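Side-chain contacts in serine-pyruvate aminotransferase (AgxT) (Sulfolobus solfataricus, PDB 3ZRP), which probably catalyses pyridoxal-phosphate-dependent transamination, with serine and pyruvate or alanine and glyoxylate as likely amino donor and acceptor pairs: residues Leu133-Thr138 / Asp181-Ala186; Gly62-Met67 / Gly89-Gln94. All coordinates share one frame; numbering follows the deposited sequence.

Contact 1: Leu133-Thr138 / Asp181-Ala186; sequences LTHVET and DVYLTA. With PLP (pyridoxal-5'-phosphate), chain C.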
loop_
_atom_site.group_PDB
_atom_site.type_symbol
_atom_site.label_atom_id
_atom_site.label_comp_id
_atom_site.label_asym_id
_atom_site.label_seq_id
_atom_site.Cartn_x
_atom_site.Cartn_y
_atom_site.Cartn_z
ATOM N N LEU A 133 -12.666 -9.336 17.061
ATOM C CA LEU A 133 -12.288 -8.642 18.297
ATOM C C LEU A 133 -11.281 -7.521 17.980
ATOM O O LEU A 133 -10.586 -7.587 16.960
ATOM C CB LEU A 133 -11.653 -9.636 19.263
ATOM C CG LEU A 133 -12.369 -10.942 19.631
ATOM C CD1 LEU A 133 -11.515 -11.669 20.671
ATOM C CD2 LEU A 133 -13.750 -10.663 20.201
ATOM N N THR A 134 -11.203 -6.509 18.850
ATOM C CA THR A 134 -10.121 -5.512 18.804
ATOM C C THR A 134 -9.274 -5.664 20.046
ATOM O O THR A 134 -9.795 -5.465 21.173
ATOM C CB THR A 134 -10.694 -4.082 18.791
ATOM O OG1 THR A 134 -11.734 -4.003 17.815
ATOM C CG2 THR A 134 -9.595 -3.028 18.486
ATOM N N HIS A 135 -7.975 -5.953 19.878
ATOM C CA HIS A 135 -7.115 -6.139 21.067
ATOM C C HIS A 135 -6.975 -4.833 21.868
ATOM O O HIS A 135 -7.274 -4.781 23.071
ATOM C CB HIS A 135 -5.773 -6.743 20.706
ATOM C CG HIS A 135 -5.046 -7.333 21.872
ATOM N ND1 HIS A 135 -3.883 -8.059 21.727
ATOM C CD2 HIS A 135 -5.355 -7.368 23.197
ATOM C CE1 HIS A 135 -3.490 -8.492 22.915
ATOM N NE2 HIS A 135 -4.364 -8.081 23.824
ATOM N N VAL A 136 -6.556 -3.757 21.196
ATOM C CA VAL A 136 -6.550 -2.440 21.826
ATOM C C VAL A 136 -7.332 -1.492 20.935
ATOM O O VAL A 136 -6.986 -1.339 19.775
ATOM C CB VAL A 136 -5.103 -1.927 22.016
ATOM C CG1 VAL A 136 -5.092 -0.436 22.409
ATOM C CG2 VAL A 136 -4.347 -2.788 23.042
ATOM N N GLU A 137 -8.402 -0.915 21.479
ATOM C CA GLU A 137 -9.189 0.113 20.825
ATOM C C GLU A 137 -8.514 1.476 20.974
ATOM O O GLU A 137 -8.581 2.132 22.019
ATOM C CB GLU A 137 -10.621 0.138 21.390
ATOM C CG GLU A 137 -11.511 1.242 20.862
ATOM C CD GLU A 137 -11.567 1.281 19.345
ATOM O OE1 GLU A 137 -11.985 0.268 18.724
ATOM O OE2 GLU A 137 -11.212 2.340 18.777
ATOM N N THR A 138 -7.876 1.905 19.891
ATOM C CA THR A 138 -7.035 3.093 19.854
ATOM C C THR A 138 -7.799 4.361 20.200
ATOM O O THR A 138 -7.218 5.280 20.757
ATOM C CB THR A 138 -6.416 3.227 18.438
ATOM O OG1 THR A 138 -5.833 1.979 18.089
ATOM C CG2 THR A 138 -5.325 4.345 18.382
ATOM N N ASP A 181 -7.643 -17.441 14.672
ATOM C CA ASP A 181 -7.555 -17.822 13.263
ATOM C C ASP A 181 -6.903 -16.793 12.360
ATOM O O ASP A 181 -6.229 -17.166 11.388
ATOM C CB ASP A 181 -8.923 -18.242 12.758
ATOM C CG ASP A 181 -9.427 -19.455 13.502
ATOM O OD1 ASP A 181 -8.774 -20.518 13.369
ATOM O OD2 ASP A 181 -10.409 -19.312 14.259
ATOM N N VAL A 182 -7.143 -15.511 12.665
ATOM C CA VAL A 182 -6.425 -14.386 12.042
ATOM C C VAL A 182 -6.051 -13.383 13.119
ATOM O O VAL A 182 -6.906 -12.847 13.803
ATOM C CB VAL A 182 -7.284 -13.606 10.990
ATOM C CG1 VAL A 182 -6.433 -12.481 10.352
ATOM C CG2 VAL A 182 -7.849 -14.542 9.889
ATOM N N TYR A 183 -4.762 -13.116 13.267
ATOM C CA TYR A 183 -4.300 -12.060 14.162
ATOM C C TYR A 183 -3.633 -11.073 13.212
ATOM O O TYR A 183 -2.823 -11.483 12.383
ATOM C CB TYR A 183 -3.304 -12.618 15.218
ATOM C CG TYR A 183 -3.537 -12.044 16.594
ATOM C CD1 TYR A 183 -3.385 -10.671 16.827
ATOM C CD2 TYR A 183 -3.950 -12.863 17.662
ATOM C CE1 TYR A 183 -3.623 -10.116 18.083
ATOM C CE2 TYR A 183 -4.176 -12.327 18.938
ATOM C CZ TYR A 183 -4.027 -10.940 19.135
ATOM O OH TYR A 183 -4.264 -10.360 20.359
ATOM N N LEU A 184 -4.009 -9.801 13.253
ATOM C CA LEU A 184 -3.479 -8.894 12.256
ATOM C C LEU A 184 -2.942 -7.619 12.915
ATOM O O LEU A 184 -3.321 -7.272 14.056
ATOM C CB LEU A 184 -4.532 -8.585 11.165
ATOM C CG LEU A 184 -5.800 -7.861 11.631
ATOM C CD1 LEU A 184 -5.584 -6.334 11.687
ATOM C CD2 LEU A 184 -7.016 -8.197 10.743
ATOM N N THR A 185 -2.024 -6.964 12.211
ATOM C CA THR A 185 -1.462 -5.710 12.671
ATOM C C THR A 185 -1.037 -4.842 11.459
ATOM O O THR A 185 -1.394 -5.148 10.296
ATOM C CB THR A 185 -0.332 -5.938 13.742
ATOM O OG1 THR A 185 0.005 -4.693 14.340
ATOM C CG2 THR A 185 0.937 -6.561 13.149
ATOM N N ALA A 186 -0.336 -3.750 11.731
ATOM C CA ALA A 186 0.186 -2.867 10.677
ATOM C C ALA A 186 1.662 -2.621 10.934
ATOM O O ALA A 186 2.146 -2.897 12.029
ATOM C CB ALA A 186 -0.584 -1.526 10.670
HETATM N N1 PLP C . -7.277 -0.797 13.998
HETATM C C2 PLP C . -6.725 -0.073 15.030
HETATM C C2A PLP C . -6.920 -0.560 16.442
HETATM C C3 PLP C . -5.971 1.093 14.770
HETATM O O3 PLP C . -5.450 1.704 15.699
HETATM C C4 PLP C . -5.774 1.528 13.454
HETATM C C4A PLP C . -4.919 2.775 13.204
HETATM C C5 PLP C . -6.378 0.773 12.426
HETATM C C6 PLP C . -7.106 -0.404 12.698
HETATM C C5A PLP C . -6.260 1.138 10.975
HETATM O O4P PLP C . -4.939 0.997 10.447
HETATM P P PLP C . -4.443 1.748 9.142
HETATM O O1P PLP C . -3.029 1.269 9.036
HETATM O O2P PLP C . -4.574 3.186 9.519
HETATM O O3P PLP C . -5.379 1.277 8.085
#
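H135 and Y183 meet across a strand that separates them. In the mixed seven-stranded sheet of this class-V, fold-type-I aminotransferase, strand 157-163 runs between strands 128-134 and 182-186, so the two backbones stay apart and CA atoms of this pair are 9.5 Å from each other. Long flat side chains suit such a span: both pass over V162 on the side of the sheet covered by helix 146-153, where V146 packs against each of them.

The polar meeting point is small. H135 ND1 sits 2.7 Å from Y183 OH, at the edge of the phenol ring and in its plane, and the hydroxyl also lies 3.3 Å from H135 CE1. The imidazole is brought there because its CG stands anti to the backbone N (chi1 -162°), while the tyrosine, at chi1 -139°, is turned well off a staggered position.

Two carboxylates of these segments are held by other parts of the chain: D181 forms a salt bridge with R154, and E137 accepts the backbone amide of F88 and bonds the hydroxyl of S139.

Contacts with the cofactor lie beyond H135, where the chain leaves the sheet. The carbonyl V136 O lies 3.4 Å from PLP C2A, the ring methyl. T138, whose hydroxyl is also hydrogen-bonded to S166, turns its small polar group to the cofactor's phenolic oxygen: T138 OG1 and PLP O3 share a very short hydrogen bond of 2.4 Å, in which either could be the donor.

Contact 2: Gly62-Met67 / Gly89-Gln94; sequences GGTSAM and GDRWEQ. With PLP (pyridoxal-5'-phosphate), chain C.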
loop_
_atom_site.group_PDB
_atom_site.type_symbol
_atom_site.label_atom_id
_atom_site.label_comp_id
_atom_site.label_asym_id
_atom_site.label_seq_id
_atom_site.Cartn_x
_atom_site.Cartn_y
_atom_site.Cartn_z
ATOM N N GLY A 62 -2.269 -1.285 5.057
ATOM C CA GLY A 62 -2.114 -1.091 6.494
ATOM C C GLY A 62 -3.108 -1.942 7.246
ATOM O O GLY A 62 -3.635 -2.916 6.712
ATOM N N GLY A 63 -3.368 -1.564 8.489
ATOM C CA GLY A 63 -4.345 -2.288 9.300
ATOM C C GLY A 63 -5.697 -2.422 8.609
ATOM O O GLY A 63 -6.325 -3.456 8.684
ATOM N N THR A 64 -6.176 -1.356 7.934
ATOM C CA THR A 64 -7.495 -1.460 7.257
ATOM C C THR A 64 -7.548 -2.487 6.076
ATOM O O THR A 64 -8.556 -3.190 5.898
ATOM C CB THR A 64 -7.975 -0.029 6.754
ATOM O OG1 THR A 64 -7.862 0.878 7.852
ATOM C CG2 THR A 64 -9.388 -0.097 6.257
ATOM N N SER A 65 -6.469 -2.584 5.292
ATOM C CA SER A 65 -6.459 -3.495 4.165
ATOM C C SER A 65 -6.329 -4.913 4.746
ATOM O O SER A 65 -7.032 -5.793 4.269
ATOM C CB SER A 65 -5.346 -3.240 3.161
ATOM O OG SER A 65 -4.046 -3.314 3.703
ATOM N N ALA A 66 -5.582 -5.038 5.830
ATOM C CA ALA A 66 -5.488 -6.360 6.504
ATOM C C ALA A 66 -6.877 -6.774 7.000
ATOM O O ALA A 66 -7.328 -7.890 6.753
ATOM C CB ALA A 66 -4.486 -6.346 7.639
ATOM N N MET A 67 -7.571 -5.879 7.681
ATOM C CA MET A 67 -8.931 -6.193 8.163
ATOM C C MET A 67 -9.849 -6.628 7.012
ATOM O O MET A 67 -10.505 -7.671 7.094
ATOM C CB MET A 67 -9.543 -4.991 8.904
ATOM C CG MET A 67 -8.881 -4.633 10.254
ATOM S SD MET A 67 -9.356 -2.963 10.799
ATOM C CE MET A 67 -11.008 -3.251 11.503
ATOM N N GLY A 89 -13.236 -0.960 16.323
ATOM C CA GLY A 89 -14.245 -2.031 16.310
ATOM C C GLY A 89 -15.328 -1.737 15.277
ATOM O O GLY A 89 -15.717 -2.595 14.481
ATOM N N ASP A 90 -15.803 -0.491 15.261
ATOM C CA ASP A 90 -16.832 -0.104 14.320
ATOM C C ASP A 90 -16.362 -0.222 12.869
ATOM O O ASP A 90 -17.176 -0.423 11.969
ATOM C CB ASP A 90 -17.309 1.323 14.618
ATOM C CG ASP A 90 -18.125 1.405 15.924
ATOM O OD1 ASP A 90 -18.534 0.374 16.505
ATOM O OD2 ASP A 90 -18.334 2.510 16.393
ATOM N N ARG A 91 -15.060 -0.077 12.640
ATOM C CA ARG A 91 -14.526 -0.223 11.283
ATOM C C ARG A 91 -14.785 -1.622 10.696
ATOM O O ARG A 91 -15.003 -1.752 9.493
ATOM C CB ARG A 91 -13.041 0.195 11.201
ATOM C CG ARG A 91 -12.358 -0.035 9.853
ATOM C CD ARG A 91 -11.085 0.813 9.728
ATOM N NE ARG A 91 -11.506 2.221 9.678
ATOM C CZ ARG A 91 -10.769 3.240 9.254
ATOM N NH1 ARG A 91 -9.535 3.053 8.800
ATOM N NH2 ARG A 91 -11.294 4.457 9.250
ATOM N N TRP A 92 -14.747 -2.670 11.517
ATOM C CA TRP A 92 -15.133 -3.979 11.027
ATOM C C TRP A 92 -16.541 -3.928 10.380
ATOM O O TRP A 92 -16.744 -4.447 9.277
ATOM C CB TRP A 92 -15.174 -5.010 12.164
ATOM C CG TRP A 92 -13.878 -5.551 12.687
ATOM C CD1 TRP A 92 -13.420 -5.432 13.964
ATOM C CD2 TRP A 92 -12.912 -6.347 11.983
ATOM N NE1 TRP A 92 -12.221 -6.087 14.099
ATOM C CE2 TRP A 92 -11.881 -6.646 12.891
ATOM C CE3 TRP A 92 -12.806 -6.807 10.659
ATOM C CZ2 TRP A 92 -10.772 -7.429 12.541
ATOM C CZ3 TRP A 92 -11.695 -7.573 10.293
ATOM C CH2 TRP A 92 -10.683 -7.869 11.233
ATOM N N GLU A 93 -17.496 -3.308 11.069
ATOM C CA GLU A 93 -18.863 -3.138 10.549
ATOM C C GLU A 93 -18.902 -2.310 9.243
ATOM O O GLU A 93 -19.608 -2.683 8.292
ATOM C CB GLU A 93 -19.794 -2.502 11.610
ATOM C CG GLU A 93 -21.243 -2.435 11.174
ATOM C CD GLU A 93 -22.172 -1.762 12.151
ATOM O OE1 GLU A 93 -21.770 -0.789 12.831
ATOM O OE2 GLU A 93 -23.335 -2.215 12.219
ATOM N N GLN A 94 -18.144 -1.214 9.204
ATOM C CA GLN A 94 -18.068 -0.366 7.986
ATOM C C GLN A 94 -17.531 -1.149 6.776
ATOM O O GLN A 94 -18.093 -1.041 5.664
ATOM C CB GLN A 94 -17.277 0.926 8.237
ATOM C CG GLN A 94 -17.970 1.847 9.259
ATOM C CD GLN A 94 -19.367 2.221 8.816
ATOM O OE1 GLN A 94 -20.373 1.820 9.433
ATOM N NE2 GLN A 94 -19.448 2.954 7.703
HETATM N N1 PLP C . -7.277 -0.797 13.998
HETATM C C2 PLP C . -6.725 -0.073 15.030
HETATM C C2A PLP C . -6.920 -0.560 16.442
HETATM C C3 PLP C . -5.971 1.093 14.770
HETATM O O3 PLP C . -5.450 1.704 15.699
HETATM C C4 PLP C . -5.774 1.528 13.454
HETATM C C4A PLP C . -4.919 2.775 13.204
HETATM C C5 PLP C . -6.378 0.773 12.426
HETATM C C6 PLP C . -7.106 -0.404 12.698
HETATM C C5A PLP C . -6.260 1.138 10.975
HETATM O O4P PLP C . -4.939 0.997 10.447
HETATM P P PLP C . -4.443 1.748 9.142
HETATM O O1P PLP C . -3.029 1.269 9.036
HETATM O O2P PLP C . -4.574 3.186 9.519
HETATM O O3P PLP C . -5.379 1.277 8.085
#
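M67 and W92 make the tight, buried half of this packing between helices 63-69 and 87-96, whose short segments have axes 10.8 Å apart. Bending of the flexible thioether at chi3 (80°) lays M67 CE over one face of the indole, a CH-pi contact 3.7 Å from the centroid of the five-membered ring. Tryptophan suits the place because its broad ring system also reaches M67 CB, 3.6 Å from W92 CZ3. The sulfur makes a Met-aromatic contact with the indole, and M67 SD is also 3.9 Å from PLP C6, so one side chain links tryptophan to cofactor. An alanine in place of W92 would probably open a gap beneath M67 CE and leave the thioether free to turn beside the pyridine ring.

The other half is polar. R91 sends out a long arm, straight through chi2 and bent at chi3 (-67°), and R91 NH1 donates to T64 OG1 at 2.9 Å (146°), with the hydroxyl near the guanidinium plane. The same NH1 bonds F241 O of the second subunit. Looser is the outer face of helix 87-96, where partly exposed D90 and E93 turn from 62-67 and pair with R107.

T64 suits its place because its hydroxyl accepts and donates at once: taking the arginine N-H, T64 OG1 gives its own proton to PLP O3P at 2.5 Å. Backbone amides add to the grip, G63 N on PLP O1P at 2.9 Å and T64 N on PLP O3P at 2.8 Å; lacking side chains, G62 and G63 let the phosphate come close. The anion thus sits at a helix N-terminus, whose dipole, with the second-shell arginine, would probably stabilise its negative charge.

Overall arrangement
The two contacts lie 9 Å apart between centres, and contact 2 is finished before the first residue of contact 1 is reached, all within the class-V aminotransferase domain. Contact 1 lies across strand 157-163, between the end of strand 128-134 and strand 182-186; contact 2 pairs helices 63-69 and 87-96 on the side where the cofactor lies, and W92 and M67 pack on L184 of strand 182-186. They also meet directly: E137 OE1 and G89 N, 3.0 Å apart, probably form a hydrogen bond. Both contacts touch PLP, and Y240 and T243 of the second subunit also bond it, so the site is built at the subunit interface.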